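Local coordinates for protein putative ABC transporter subunit, substrate-binding component (PDB 4EVQ) that binds 4-hydroxybenzoate and probably delivers such lignin-derived benzoates to an ABC transporter as its solute-binding component, at residues K276-E279 with P285-V288; E72-L77 with M96-I101; V193-A198 with A212-G217; K305-D310 with K315-A320; D144-A149 with P234-G239. All coordinates share one frame; numbering follows the deposited sequence.

Interaction 1 (K276-E279 with P285-V288); sequences KSFE and PPDV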
# COMPACT_ATOMS: atom_id res chain seq x y z
N LYS A 276 -0.43 -11.14 17.06
CA LYS A 276 -0.54 -11.19 18.54
C LYS A 276 0.05 -9.94 19.19
O LYS A 276 -0.57 -9.34 20.08
CB LYS A 276 0.14 -12.47 19.07
CG LYS A 276 0.06 -12.63 20.60
CD LYS A 276 0.54 -14.01 21.03
CE LYS A 276 0.66 -14.12 22.55
NZ LYS A 276 1.38 -15.37 22.95
N SER A 277 1.24 -9.56 18.75
CA SER A 277 1.93 -8.38 19.30
C SER A 277 1.21 -7.08 19.01
O SER A 277 1.16 -6.18 19.83
CB SER A 277 3.36 -8.30 18.72
OG SER A 277 4.20 -9.29 19.27
N PHE A 278 0.69 -6.96 17.79
CA PHE A 278 -0.02 -5.76 17.38
C PHE A 278 -1.34 -5.61 18.15
O PHE A 278 -1.67 -4.52 18.62
CB PHE A 278 -0.22 -5.77 15.87
CG PHE A 278 -0.66 -4.45 15.30
CD1 PHE A 278 -1.97 -4.04 15.38
CD2 PHE A 278 0.26 -3.60 14.69
CE1 PHE A 278 -2.37 -2.84 14.84
CE2 PHE A 278 -0.11 -2.42 14.15
CZ PHE A 278 -1.41 -2.01 14.23
N GLU A 279 -2.08 -6.70 18.28
CA GLU A 279 -3.35 -6.66 19.01
C GLU A 279 -3.10 -6.34 20.48
O GLU A 279 -3.88 -5.61 21.10
CB GLU A 279 -4.11 -7.96 18.83
CG GLU A 279 -4.68 -8.02 17.43
CD GLU A 279 -5.44 -9.29 17.04
OE1 GLU A 279 -5.49 -10.23 17.83
OE2 GLU A 279 -5.97 -9.33 15.89
N PRO A 285 -6.79 -5.55 15.06
CA PRO A 285 -5.88 -6.29 14.18
C PRO A 285 -5.06 -5.34 13.32
O PRO A 285 -5.52 -4.25 12.94
CB PRO A 285 -6.81 -7.11 13.31
CG PRO A 285 -8.13 -7.06 13.95
CD PRO A 285 -8.21 -5.85 14.79
N PRO A 286 -3.83 -5.77 12.98
CA PRO A 286 -3.11 -5.02 11.96
C PRO A 286 -3.70 -5.23 10.59
O PRO A 286 -4.21 -6.30 10.30
CB PRO A 286 -1.71 -5.59 12.01
CG PRO A 286 -1.91 -7.01 12.51
CD PRO A 286 -3.12 -6.98 13.39
N ASP A 287 -3.66 -4.21 9.75
CA ASP A 287 -4.03 -4.34 8.35
C ASP A 287 -2.80 -4.24 7.48
O ASP A 287 -1.65 -4.22 7.97
CB ASP A 287 -5.13 -3.34 7.97
CG ASP A 287 -4.69 -1.92 8.12
OD1 ASP A 287 -3.51 -1.63 8.26
OD2 ASP A 287 -5.58 -1.02 8.12
N VAL A 288 -3.02 -4.20 6.17
CA VAL A 288 -1.89 -4.23 5.22
C VAL A 288 -0.95 -3.07 5.44
O VAL A 288 0.25 -3.21 5.20
CB VAL A 288 -2.41 -4.29 3.75
CG1 VAL A 288 -3.10 -2.99 3.33
CG2 VAL A 288 -1.29 -4.69 2.78

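Interaction 2 (E72-L77 with M96-I101); sequences ELTTKL and MAMVKI. With SO4 (sulfate ion), chain C.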
# COMPACT_ATOMS: atom_id res chain seq x y z
N GLU A 72 8.60 20.79 -0.40
CA GLU A 72 9.11 21.55 0.73
C GLU A 72 9.25 20.68 1.98
O GLU A 72 10.20 20.82 2.74
CB GLU A 72 8.23 22.78 0.96
CG GLU A 72 6.85 22.46 1.50
CD GLU A 72 5.85 23.61 1.44
OE1 GLU A 72 5.34 23.92 0.34
OE2 GLU A 72 5.51 24.15 2.52
N LEU A 73 8.33 19.75 2.18
CA LEU A 73 8.40 18.85 3.34
C LEU A 73 9.52 17.84 3.21
O LEU A 73 10.25 17.58 4.18
CB LEU A 73 7.06 18.19 3.60
CG LEU A 73 5.96 19.19 3.98
CD1 LEU A 73 4.67 18.45 4.13
CD2 LEU A 73 6.30 19.97 5.27
N THR A 74 9.73 17.31 2.01
CA THR A 74 10.84 16.40 1.77
C THR A 74 12.18 17.11 1.97
O THR A 74 13.08 16.58 2.61
CB THR A 74 10.76 15.82 0.36
OG1 THR A 74 9.52 15.14 0.20
CG2 THR A 74 11.86 14.81 0.13
N THR A 75 12.28 18.34 1.47
CA THR A 75 13.50 19.12 1.67
C THR A 75 13.73 19.39 3.15
O THR A 75 14.89 19.26 3.60
CB THR A 75 13.41 20.40 0.86
OG1 THR A 75 13.32 20.05 -0.53
CG2 THR A 75 14.65 21.28 1.08
N LYS A 76 12.69 19.75 3.91
CA LYS A 76 12.83 19.92 5.38
C LYS A 76 13.44 18.66 6.02
O LYS A 76 14.36 18.73 6.82
CB LYS A 76 11.49 20.25 6.07
CG LYS A 76 11.46 20.10 7.64
CD LYS A 76 10.01 20.30 8.25
CE LYS A 76 10.01 20.13 9.75
NZ LYS A 76 10.83 21.15 10.51
N LEU A 77 12.95 17.50 5.65
CA LEU A 77 13.39 16.27 6.28
C LEU A 77 14.83 15.95 5.91
O LEU A 77 15.60 15.54 6.78
CB LEU A 77 12.53 15.07 5.86
CG LEU A 77 11.33 14.87 6.71
CD1 LEU A 77 10.53 13.71 6.15
CD2 LEU A 77 11.70 14.60 8.15
N MSE A 96 5.57 10.59 -5.36
CA MSE A 96 6.39 10.75 -6.55
C MSE A 96 7.24 12.04 -6.47
O MSE A 96 8.39 12.09 -6.94
CB MSE A 96 5.55 10.69 -7.83
CG MSE A 96 4.60 11.80 -8.02
SE MSE A 96 3.63 11.51 -9.69
CE MSE A 96 2.54 10.00 -9.22
N ALA A 97 6.72 13.07 -5.82
CA ALA A 97 7.50 14.28 -5.63
C ALA A 97 8.60 14.05 -4.62
O ALA A 97 9.72 14.58 -4.77
CB ALA A 97 6.55 15.38 -5.16
N MSE A 98 8.32 13.26 -3.61
CA MSE A 98 9.33 12.93 -2.59
C MSE A 98 10.45 12.14 -3.21
O MSE A 98 11.63 12.44 -2.98
CB MSE A 98 8.67 12.12 -1.45
CG MSE A 98 9.55 11.83 -0.28
SE MSE A 98 8.99 10.31 0.79
CE MSE A 98 9.67 8.95 -0.40
N VAL A 99 10.13 11.10 -3.95
CA VAL A 99 11.15 10.25 -4.56
C VAL A 99 11.96 11.01 -5.59
O VAL A 99 13.16 10.76 -5.71
CB VAL A 99 10.49 9.01 -5.19
CG1 VAL A 99 11.49 8.25 -6.08
CG2 VAL A 99 9.96 8.12 -4.13
N LYS A 100 11.37 11.98 -6.28
CA LYS A 100 12.12 12.75 -7.26
C LYS A 100 13.30 13.42 -6.59
O LYS A 100 14.40 13.50 -7.15
CB LYS A 100 11.22 13.78 -7.95
CG LYS A 100 11.91 14.59 -8.99
CD LYS A 100 10.90 15.48 -9.76
CE LYS A 100 11.62 16.29 -10.86
NZ LYS A 100 10.65 17.06 -11.68
N ILE A 101 13.12 13.98 -5.40
CA ILE A 101 14.22 14.58 -4.64
C ILE A 101 15.12 13.53 -4.03
O ILE A 101 16.34 13.63 -4.09
CB ILE A 101 13.60 15.43 -3.50
CG1 ILE A 101 12.81 16.59 -4.09
CG2 ILE A 101 14.67 15.93 -2.53
CD1 ILE A 101 11.90 17.24 -3.14
S SO4 C . 11.03 20.42 14.52
O1 SO4 C . 9.88 20.28 15.44
O2 SO4 C . 11.97 21.49 14.84
O3 SO4 C . 11.74 19.17 14.23
O4 SO4 C . 10.35 20.81 13.30

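Interaction 3 (V193-A198 with A212-G217); sequences VEFQSA and AFFSGG. With PHB (p-hydroxybenzoic acid), chain H.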
# COMPACT_ATOMS: atom_id res chain seq x y z
N VAL A 193 -16.57 12.28 -0.76
CA VAL A 193 -17.27 11.07 -0.41
C VAL A 193 -18.77 11.15 -0.70
O VAL A 193 -19.58 10.43 -0.11
CB VAL A 193 -17.01 10.65 1.01
CG1 VAL A 193 -15.53 10.40 1.23
CG2 VAL A 193 -17.46 11.72 2.02
N GLU A 194 -19.12 11.95 -1.68
CA GLU A 194 -20.51 11.97 -2.17
C GLU A 194 -20.59 10.98 -3.31
O GLU A 194 -20.10 11.25 -4.41
CB GLU A 194 -20.92 13.36 -2.64
CG GLU A 194 -21.03 14.36 -1.55
CD GLU A 194 -22.04 13.94 -0.49
OE1 GLU A 194 -23.07 13.33 -0.82
OE2 GLU A 194 -21.76 14.22 0.69
N PHE A 195 -21.17 9.83 -3.01
CA PHE A 195 -21.16 8.72 -3.92
C PHE A 195 -22.50 8.38 -4.56
O PHE A 195 -22.57 7.52 -5.46
CB PHE A 195 -20.69 7.47 -3.17
CG PHE A 195 -19.28 7.56 -2.60
CD1 PHE A 195 -18.20 7.86 -3.40
CD2 PHE A 195 -19.05 7.33 -1.28
CE1 PHE A 195 -16.89 7.89 -2.88
CE2 PHE A 195 -17.77 7.36 -0.74
CZ PHE A 195 -16.70 7.63 -1.55
N GLN A 196 -23.58 8.97 -4.09
CA GLN A 196 -24.90 8.50 -4.54
C GLN A 196 -25.11 8.66 -6.04
O GLN A 196 -25.68 7.79 -6.67
CB GLN A 196 -26.01 9.21 -3.76
CG GLN A 196 -26.15 8.74 -2.33
CD GLN A 196 -27.37 9.34 -1.67
OE1 GLN A 196 -28.23 9.91 -2.34
NE2 GLN A 196 -27.46 9.20 -0.34
N SER A 197 -24.67 9.76 -6.62
CA SER A 197 -24.87 9.91 -8.05
C SER A 197 -24.06 8.87 -8.85
O SER A 197 -24.52 8.41 -9.89
CB SER A 197 -24.63 11.34 -8.51
OG SER A 197 -23.29 11.73 -8.27
N ALA A 198 -22.86 8.52 -8.38
CA ALA A 198 -22.12 7.47 -9.04
C ALA A 198 -22.83 6.13 -8.94
O ALA A 198 -22.84 5.37 -9.89
CB ALA A 198 -20.72 7.35 -8.43
N ALA A 212 -13.81 -0.89 -7.54
CA ALA A 212 -13.64 0.38 -6.84
C ALA A 212 -12.32 0.42 -6.10
O ALA A 212 -11.92 -0.53 -5.44
CB ALA A 212 -14.79 0.60 -5.85
N PHE A 213 -11.70 1.58 -6.19
CA PHE A 213 -10.57 1.89 -5.32
C PHE A 213 -10.91 3.12 -4.48
O PHE A 213 -11.06 4.24 -5.02
CB PHE A 213 -9.21 2.11 -6.01
CG PHE A 213 -8.18 2.78 -5.09
CD1 PHE A 213 -7.74 2.13 -3.97
CD2 PHE A 213 -7.76 4.08 -5.30
CE1 PHE A 213 -6.88 2.74 -3.06
CE2 PHE A 213 -6.91 4.72 -4.36
CZ PHE A 213 -6.49 4.03 -3.26
N PHE A 214 -11.04 2.87 -3.19
CA PHE A 214 -11.08 3.92 -2.15
C PHE A 214 -10.33 3.30 -0.97
O PHE A 214 -10.06 2.09 -0.94
CB PHE A 214 -12.52 4.26 -1.73
CG PHE A 214 -13.31 4.88 -2.82
CD1 PHE A 214 -13.11 6.17 -3.20
CD2 PHE A 214 -14.23 4.13 -3.54
CE1 PHE A 214 -13.74 6.73 -4.27
CE2 PHE A 214 -14.86 4.65 -4.60
CZ PHE A 214 -14.65 5.95 -4.99
N SER A 215 -9.95 4.12 0.00
CA SER A 215 -9.25 3.62 1.16
C SER A 215 -9.48 4.58 2.33
O SER A 215 -9.71 5.76 2.10
CB SER A 215 -7.75 3.50 0.78
OG SER A 215 -6.96 3.01 1.80
N GLY A 216 -9.48 4.08 3.54
CA GLY A 216 -9.71 4.90 4.72
C GLY A 216 -11.18 5.10 4.95
O GLY A 216 -12.02 4.30 4.54
N GLY A 217 -11.51 6.19 5.64
CA GLY A 217 -12.91 6.44 5.98
C GLY A 217 -13.75 6.61 4.74
O GLY A 217 -14.96 6.34 4.78
C1' PHB H . -1.77 5.73 -3.12
O1' PHB H . -2.06 6.94 -3.28
O2' PHB H . -0.76 5.17 -3.71
C1 PHB H . -2.55 4.85 -2.23
C2 PHB H . -3.29 5.41 -1.19
C3 PHB H . -4.05 4.59 -0.36
C4 PHB H . -4.07 3.25 -0.58
C5 PHB H . -3.33 2.67 -1.59
C6 PHB H . -2.59 3.48 -2.40
O4 PHB H . -4.80 2.44 0.21

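Interaction 4 (K305-D310 with K315-A320); sequences KAVGGD and KELNAA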
# COMPACT_ATOMS: atom_id res chain seq x y z
N LYS A 305 22.17 -3.33 9.91
CA LYS A 305 23.00 -4.42 10.40
C LYS A 305 24.17 -4.69 9.45
O LYS A 305 25.29 -4.98 9.91
CB LYS A 305 22.18 -5.68 10.58
CG LYS A 305 21.29 -5.61 11.81
CD LYS A 305 20.16 -6.61 11.74
CE LYS A 305 20.58 -7.94 12.26
NZ LYS A 305 19.39 -8.85 12.15
N ALA A 306 23.94 -4.61 8.14
CA ALA A 306 24.99 -4.93 7.16
C ALA A 306 26.12 -3.93 7.23
O ALA A 306 27.27 -4.29 6.90
CB ALA A 306 24.40 -4.97 5.74
N VAL A 307 25.87 -2.72 7.71
CA VAL A 307 26.96 -1.74 7.87
C VAL A 307 27.36 -1.53 9.33
O VAL A 307 28.02 -0.53 9.68
CB VAL A 307 26.63 -0.38 7.19
CG1 VAL A 307 26.53 -0.55 5.71
CG2 VAL A 307 25.34 0.23 7.73
N GLY A 308 26.99 -2.47 10.19
CA GLY A 308 27.41 -2.43 11.58
C GLY A 308 26.99 -1.14 12.29
O GLY A 308 27.69 -0.68 13.19
N GLY A 309 25.86 -0.56 11.88
CA GLY A 309 25.35 0.65 12.51
C GLY A 309 25.86 1.95 11.92
O GLY A 309 25.39 3.04 12.28
N ASP A 310 26.83 1.85 11.02
CA ASP A 310 27.43 3.05 10.43
C ASP A 310 26.70 3.54 9.18
O ASP A 310 26.98 3.15 8.05
CB ASP A 310 28.90 2.75 10.12
CG ASP A 310 29.63 3.94 9.54
OD1 ASP A 310 29.03 5.03 9.43
OD2 ASP A 310 30.82 3.78 9.20
N LYS A 315 25.97 3.73 0.51
CA LYS A 315 25.99 2.85 -0.65
C LYS A 315 25.87 1.39 -0.24
O LYS A 315 25.10 0.62 -0.82
CB LYS A 315 27.27 3.08 -1.45
CG LYS A 315 27.33 2.38 -2.79
CD LYS A 315 28.53 2.84 -3.64
CE LYS A 315 28.77 4.36 -3.56
NZ LYS A 315 28.21 5.11 -4.72
N GLU A 316 26.60 1.03 0.80
CA GLU A 316 26.62 -0.30 1.31
C GLU A 316 25.29 -0.64 2.02
O GLU A 316 24.78 -1.75 1.89
CB GLU A 316 27.79 -0.39 2.29
CG GLU A 316 29.17 -0.17 1.63
CD GLU A 316 29.65 1.29 1.43
OE1 GLU A 316 28.98 2.28 1.74
OE2 GLU A 316 30.79 1.43 0.94
N LEU A 317 24.77 0.31 2.77
CA LEU A 317 23.48 0.13 3.41
C LEU A 317 22.39 -0.13 2.35
O LEU A 317 21.64 -1.09 2.46
CB LEU A 317 23.18 1.38 4.22
CG LEU A 317 21.93 1.26 5.15
CD1 LEU A 317 22.01 2.29 6.27
CD2 LEU A 317 20.62 1.45 4.39
N ASN A 318 22.35 0.69 1.29
CA ASN A 318 21.34 0.52 0.25
C ASN A 318 21.53 -0.79 -0.49
O ASN A 318 20.56 -1.47 -0.82
CB ASN A 318 21.39 1.71 -0.72
CG ASN A 318 20.85 2.98 -0.10
OD1 ASN A 318 19.95 2.95 0.68
ND2 ASN A 318 21.40 4.10 -0.48
N ALA A 319 22.79 -1.19 -0.73
CA ALA A 319 23.00 -2.44 -1.48
C ALA A 319 22.49 -3.63 -0.63
O ALA A 319 21.97 -4.62 -1.15
CB ALA A 319 24.49 -2.61 -1.83
N ALA A 320 22.68 -3.54 0.67
CA ALA A 320 22.21 -4.60 1.54
C ALA A 320 20.69 -4.70 1.55
O ALA A 320 20.15 -5.80 1.59
CB ALA A 320 22.76 -4.41 2.93

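Interaction 5 (D144-A149 with P234-G239); sequences DAMIKA and PLWGPG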
# COMPACT_ATOMS: atom_id res chain seq x y z
N ASP A 144 -7.64 -9.74 -13.42
CA ASP A 144 -7.49 -11.13 -13.83
C ASP A 144 -8.34 -12.05 -12.96
O ASP A 144 -8.94 -13.01 -13.46
CB ASP A 144 -6.01 -11.51 -13.75
CG ASP A 144 -5.68 -12.77 -14.55
OD1 ASP A 144 -6.17 -12.96 -15.68
OD2 ASP A 144 -4.96 -13.58 -13.98
N ALA A 145 -8.42 -11.79 -11.65
CA ALA A 145 -9.26 -12.59 -10.78
C ALA A 145 -10.74 -12.47 -11.15
O ALA A 145 -11.51 -13.43 -11.09
CB ALA A 145 -9.05 -12.15 -9.34
N MSE A 146 -11.14 -11.28 -11.59
CA MSE A 146 -12.52 -11.06 -11.98
C MSE A 146 -12.84 -11.83 -13.27
O MSE A 146 -13.94 -12.38 -13.40
CB MSE A 146 -12.79 -9.55 -12.09
CG MSE A 146 -12.74 -8.91 -10.73
SE MSE A 146 -12.56 -6.98 -10.70
CE MSE A 146 -14.36 -6.60 -11.27
N ILE A 147 -11.92 -11.83 -14.22
CA ILE A 147 -12.13 -12.64 -15.44
C ILE A 147 -12.22 -14.09 -15.03
O ILE A 147 -13.11 -14.82 -15.54
CB ILE A 147 -11.00 -12.37 -16.42
CG1 ILE A 147 -11.08 -10.94 -17.01
CG2 ILE A 147 -11.01 -13.45 -17.55
CD1 ILE A 147 -12.33 -10.63 -17.83
N LYS A 148 -11.34 -14.55 -14.16
CA LYS A 148 -11.35 -15.97 -13.76
C LYS A 148 -12.68 -16.32 -13.09
O LYS A 148 -13.18 -17.47 -13.23
CB LYS A 148 -10.14 -16.23 -12.86
CG LYS A 148 -9.91 -17.65 -12.39
CD LYS A 148 -8.66 -17.78 -11.51
CE LYS A 148 -8.46 -19.24 -11.09
NZ LYS A 148 -7.33 -19.43 -10.15
N ALA A 149 -13.30 -15.35 -12.43
CA ALA A 149 -14.60 -15.52 -11.78
C ALA A 149 -15.77 -15.50 -12.78
O ALA A 149 -16.91 -15.67 -12.37
CB ALA A 149 -14.83 -14.46 -10.67
N PRO A 234 -22.14 -7.36 -7.74
CA PRO A 234 -21.01 -7.61 -6.82
C PRO A 234 -19.93 -6.55 -6.94
O PRO A 234 -19.55 -6.11 -8.00
CB PRO A 234 -20.46 -8.93 -7.29
CG PRO A 234 -20.88 -9.09 -8.68
CD PRO A 234 -22.22 -8.38 -8.80
N LEU A 235 -19.47 -6.17 -5.75
CA LEU A 235 -18.38 -5.19 -5.56
C LEU A 235 -17.06 -5.91 -5.37
O LEU A 235 -16.92 -6.81 -4.55
CB LEU A 235 -18.74 -4.32 -4.38
CG LEU A 235 -17.69 -3.23 -4.00
CD1 LEU A 235 -17.50 -2.28 -5.18
CD2 LEU A 235 -18.15 -2.46 -2.80
N TRP A 236 -16.10 -5.41 -6.12
CA TRP A 236 -14.71 -5.84 -6.09
C TRP A 236 -13.78 -4.64 -6.00
O TRP A 236 -14.13 -3.55 -6.36
CB TRP A 236 -14.39 -6.52 -7.41
CG TRP A 236 -14.89 -7.92 -7.62
CD1 TRP A 236 -16.17 -8.31 -7.87
CD2 TRP A 236 -14.09 -9.09 -7.61
NE1 TRP A 236 -16.22 -9.69 -8.02
CE2 TRP A 236 -14.96 -10.19 -7.86
CE3 TRP A 236 -12.74 -9.33 -7.40
CZ2 TRP A 236 -14.50 -11.49 -7.93
CZ3 TRP A 236 -12.29 -10.64 -7.46
CH2 TRP A 236 -13.17 -11.70 -7.76
N GLY A 237 -12.56 -4.89 -5.53
CA GLY A 237 -11.52 -3.88 -5.62
C GLY A 237 -10.20 -4.44 -5.17
O GLY A 237 -10.12 -5.54 -4.66
N PRO A 238 -9.14 -3.66 -5.34
CA PRO A 238 -7.93 -3.96 -4.58
C PRO A 238 -8.25 -3.92 -3.10
O PRO A 238 -9.15 -3.24 -2.67
CB PRO A 238 -6.98 -2.84 -4.99
CG PRO A 238 -7.93 -1.64 -5.22
CD PRO A 238 -9.17 -2.28 -5.85
N GLY A 239 -7.51 -4.64 -2.28
CA GLY A 239 -7.87 -4.81 -0.89
C GLY A 239 -7.83 -3.60 0.01
O GLY A 239 -8.34 -3.68 1.12

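Interaction 1 (K276-E279 with P285-V288)
Phe278 and Pro286 meet in a CH-pi contact between the C-terminal part of helix 269-282 and the loop that leads to helix 288-306. A helix and the loop that follows it fold back on each other here, within the periplasmic binding protein fold. Pro286 lays its CB over the centre of the Phe278 ring. CB stands 3.7 Å from the ring centroid of Phe278 and only 13° off the ring normal, almost directly above the centre. The phenyl group reaches the proline because CG of Phe278 is anti to the backbone N (chi1 -167°). Ring and proline overlap as they pass, heading opposite ways. Helix 30-46 also touches Phe278, through Arg38 and Leu42, so the ring joins the loop to a second helix. The loop ends at Asp287, the N-cap of helix 288-306. Its OD1 makes weak hydrogen bonds to the backbone N of Phe289 and Ala290. The outer part of the contact is more exposed. There Glu279 runs extended beyond CG and passes across Pro285 at a slant. This is van der Waals contact between a carboxylate and the proline ring: Glu279 OE2 lies 3.5 Å from Pro285 CA.

Interaction 2 (E72-L77 with M96-I101)
Met98 and Ile101, one turn apart on helix 92-105, meet the segment 72-77 of helix 67-80. These are two helices of an alpha/beta domain, packed side by side against its sheet. Their short segments cross at -43° with axes 9.3 Å apart at closest approach. Met98, a selenomethionine, comes first. Its CG is 3.3 Å from Thr74 OG1, and the two side chains cross at about a right angle. That hydroxyl is hydrogen-bonded to Ala70 O within its own helix. CG of Met98 lies anti to the backbone N (chi1 -174°), and the rest of the chain leads away from Thr74. Both Met98 and Thr74 touch Leu22 of strand 17-23, which places the sheet beneath the pair. Lys76, on the side away from helix 92-105, gives a 2.9 Å hydrogen bond from NZ to O4 of a sulfate, probably from the crystallisation liquor, and forms a salt bridge with Glu81. Ile101 follows on the more exposed side. Its CG2 lies 4.0 Å from Thr74 CG2. The other branch reaches between the two threonines. Thr75 turns its OG1 back to Thr71 O. The tip of that branch, Ile101 CD1, rests 3.9 Å from Thr74 CB and 4.1 Å from Thr75 OG1.

Interaction 3 (V193-A198 with A212-G217)
The ring of Phe195 turns an edge to one face of the Phe214 ring. This is a T-shaped (edge-to-face) pair with centroids 4.9 Å apart and planes at 61°. The pointing atom is Phe195 CE1, which lies 3.6 Å from Phe214 CE1 and equally near Phe214 CZ, so the edge falls toward the far rim of that ring. One face of Phe195 is covered from within its own segment: the carbonyl carbon of Val193 sits over the ring centre. The pair belongs to a larger aromatic cluster. Phe222 of helix 217-228 meets both rings, and Trp159 is edge-to-face with Phe214. The next residues turn to the ligand. Phe213 presents its edge to 4-hydroxybenzoate, with Phe213 CZ 3.7 Å from ligand C4. Ser215 OG is anti to its own N (chi1 -179°), which directs it at the phenol end of the ligand. There ligand O4 donates a hydrogen bond to Ser215 OG, 2.7 Å long. Ser215 OG is the acceptor of this bond. Successive residues serve different sides: Phe214 faces the hydrophobic interior, while Phe213 and Ser215 face the ligand. Gly216 is at the N-cap position of helix 217-228. A loop after the C-terminal end of a parallel strand, carrying pocket residues, is characteristic of the ligand cleft of periplasmic binding proteins.

Interaction 4 (K305-D310 with K315-A320)
Ala306 and Ala320 press their methyl groups together, CB to CB at 3.3 Å, tighter than usual van der Waals contact. This is the tight point between the end of helix 288-306 and helix 314-322. It sits near the solvent side, since Ala306 is exposed and Ala320 partly so. The CA atoms of Ala306 and Ala320 are 6.3 Å apart. Val307 makes the buried part of the contact. Its CG1 lies anti to the carbonyl carbon (chi1 -65°) and reaches up against the helix backbone, 3.5 Å from Leu317 N. The same methyl lies 3.6 Å from Glu316 CB. Its other methyl, CG2, only grazes Leu317 CD1 at 4.2 Å. Glu316 and the turn are looser. Glu316 contributes the base of its side chain and is otherwise exposed, bending at CB-CG (chi2 84°). Beyond Val307 the chain turns away through Gly308 and Gly309 in a type I' turn, closed by Asp310 N to Val307 O. Asp310 OD1 takes a hydrogen bond from Ala312 N in the short connection that follows. Gly308, at positive phi, is the C-prime residue of the Schellman motif: Gly309 N bonds to Val304 O, and Gly308 N to Lys305 O at 3.0 Å. These are two successive helices joined by a tight glycine turn, the first closed by a Schellman motif.

Interaction 5 (D144-A149 with P234-G239)
The indole of Trp236 projects from strand 235-238 against helix 135-148, and the side chain of Met146 lies across one of its faces. Met146 is a selenomethionine here. Its CG is the main bump. It sits 3.5 Å from the centroid of the six-membered ring of Trp236, 20° off the normal, in a CH-pi contact. The close atoms are Met146 CG and Trp236 CE3, 3.4 Å apart. Farther along, SE approaches the five-membered ring obliquely, 4.5 Å from its centroid, a Met-aromatic contact. A bend at the last torsion of Met146 (chi3 73°) keeps its CE beside the base of the indole, 3.9 Å from Trp236 CB. Two alanines, one turn apart, come up obliquely to the benzo end, on the same side as Met146 CG. Ala145 CB lies 4.0 Å from Trp236 CZ3, and Ala149 CB lies 4.1 Å from Trp236 CZ2. Their short side chains let the ring settle on the helix, with Met146 CG as the bump beneath it. Phe171 and Phe175 of helix 162-177 also touch Met146, while Leu151 touches both Met146 and Trp236. The contact is a helix packed on a parallel strand, as in the alpha/beta domains of periplasmic binding proteins.

In the fold
Interactions 3 and 5 are directly joined. Strands 209-213 and 235-238 are neighbours in the seven-stranded sheet, and Ala212 N lies 2.9 Å from Trp236 O, a probable hydrogen bond. Interaction 3 is also nested in the chain loop closed by interaction 5. Interaction 2 packs helices on the other, six-stranded sheet. Its centre is 35 Å from that of interaction 5, across the middle of the chain. 4-Hydroxybenzoate touches interaction 3 itself, while the Met98 side chain of interaction 2 is about 12 Å from it. Interactions 1 and 4 are linked by helix 288-306, with centres 29 Å apart. Interaction 4 is the most distant from interaction 3, 43 Å between centres.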